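Local coordinates for formyltransferase PseJ (Anoxybacillus kamchatkensis G10, PDB 6EDK), which belongs to the formyltransferase family and binds n-{4-[{[(6s)-2-amino-4-oxo-3,4,5,6,7,8-hexahydropteridin-6-yl]methyl}(formyl)amino]benzoyl}-l-glutamic acid in a pocket, at residues Met163-Trp166 and Pro167-Arg170. Numbering follows the deposited sequence.
Sequences MEYW and PLIR
Trp166 and Arg170 both carry CG opposite the backbone N (chi1 179° and -168°), and this lays the start of the arginine chain over one face of the indole. Arg170 CB sits 4.1 Å from the centroid of the six-membered ring of Trp166, a CH-pi contact. From there the chain runs extended to NE. Arg170 CD passes 3.5 Å from Trp166 NE1. The guanidinium plane is turned well away from the indole plane, and Arg170 NE forms a salt bridge with Asp47. Ile169 meets the benzo part of the same indole: its CG2 lies 3.9 Å from Trp166 CZ3, and the two side chains cross at about a right angle. The other branch of Ile169 ends at CD1, 4.1 Å from Tyr165 CB.

Pro167 has no N-H to give, and the helix is kinked at Pro167 and Leu168. Pro167 CD lies 3.4 Å from Met163 O. Leu168 N also misses the regular bond and makes only a weak one to Tyr165 O. Regular bonds return at Ile169 N, which donates to Tyr165 O at 2.9 Å, nearly straight, and at Arg170 N, to Trp166 O at 2.7 Å.

Phe45 and Phe68 each meet Trp166 edge-to-face, and Ile169 reaches Ile134 on strand 133-138. This is a proline kink in the C-terminal part of the long helix 147-169, whose buried Trp166 and Ile169 pack against the central mixed sheet of the formyltransferase fold.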
# COMPACT_ATOMS: atom_id res chain seq x y z
N MET A 163 -6.82 -5.48 8.72
CA MET A 163 -7.40 -5.81 10.05
C MET A 163 -7.67 -7.29 10.16
O MET A 163 -7.56 -7.86 11.25
CB MET A 163 -8.68 -5.02 10.30
CG MET A 163 -8.46 -3.52 10.49
SD MET A 163 -9.82 -2.43 11.03
CE MET A 163 -10.83 -2.42 9.54
N GLU A 164 -8.07 -7.93 9.03
CA GLU A 164 -8.28 -9.37 9.08
C GLU A 164 -7.02 -10.12 9.41
O GLU A 164 -7.07 -11.11 10.16
CB GLU A 164 -8.84 -9.88 7.75
CG GLU A 164 -9.01 -11.38 7.65
CD GLU A 164 -9.66 -11.76 6.33
OE1 GLU A 164 -10.09 -10.84 5.57
OE2 GLU A 164 -9.78 -12.98 6.09
N TYR A 165 -5.87 -9.66 8.91
CA TYR A 165 -4.64 -10.46 9.07
C TYR A 165 -3.68 -9.90 10.11
O TYR A 165 -2.73 -10.59 10.49
CB TYR A 165 -3.91 -10.60 7.73
CG TYR A 165 -4.53 -11.64 6.83
CD1 TYR A 165 -4.20 -12.97 6.93
CD2 TYR A 165 -5.50 -11.29 5.91
CE1 TYR A 165 -4.78 -13.92 6.13
CE2 TYR A 165 -6.09 -12.29 5.04
CZ TYR A 165 -5.70 -13.60 5.19
OH TYR A 165 -6.24 -14.61 4.41
N TRP A 166 -3.91 -8.70 10.61
CA TRP A 166 -2.98 -8.15 11.60
C TRP A 166 -2.80 -9.04 12.82
O TRP A 166 -1.65 -9.15 13.27
CB TRP A 166 -3.47 -6.80 12.03
CG TRP A 166 -2.57 -6.12 13.10
CD1 TRP A 166 -2.98 -5.73 14.37
CD2 TRP A 166 -1.20 -5.77 12.98
NE1 TRP A 166 -1.91 -5.16 15.04
CE2 TRP A 166 -0.82 -5.16 14.21
CE3 TRP A 166 -0.25 -5.90 11.98
CZ2 TRP A 166 0.45 -4.70 14.42
CZ3 TRP A 166 1.01 -5.44 12.20
CH2 TRP A 166 1.35 -4.82 13.42
N PRO A 167 -3.82 -9.68 13.39
CA PRO A 167 -3.55 -10.59 14.53
C PRO A 167 -2.47 -11.62 14.26
O PRO A 167 -1.75 -12.01 15.18
CB PRO A 167 -4.90 -11.27 14.80
CG PRO A 167 -5.94 -10.25 14.33
CD PRO A 167 -5.28 -9.62 13.08
N LEU A 168 -2.34 -12.10 13.03
CA LEU A 168 -1.26 -12.99 12.65
C LEU A 168 0.02 -12.22 12.36
O LEU A 168 1.08 -12.62 12.82
CB LEU A 168 -1.67 -13.83 11.42
CG LEU A 168 -2.85 -14.79 11.66
CD1 LEU A 168 -3.35 -15.38 10.36
CD2 LEU A 168 -2.46 -15.93 12.62
N ILE A 169 -0.05 -11.15 11.54
CA ILE A 169 1.15 -10.41 11.19
C ILE A 169 1.84 -9.90 12.45
O ILE A 169 3.07 -9.86 12.54
CB ILE A 169 0.82 -9.24 10.25
CG1 ILE A 169 0.21 -9.77 8.99
CG2 ILE A 169 2.09 -8.41 9.98
CD1 ILE A 169 -0.37 -8.65 8.08
N ARG A 170 1.04 -9.47 13.42
CA ARG A 170 1.56 -8.90 14.66
C ARG A 170 2.52 -9.84 15.36
O ARG A 170 3.40 -9.39 16.11
CB ARG A 170 0.37 -8.61 15.57
CG ARG A 170 0.68 -7.79 16.72
CD ARG A 170 -0.62 -7.45 17.38
NE ARG A 170 -0.36 -7.03 18.74
CZ ARG A 170 -0.34 -7.86 19.78
NH1 ARG A 170 -0.62 -9.16 19.59
NH2 ARG A 170 -0.08 -7.39 20.99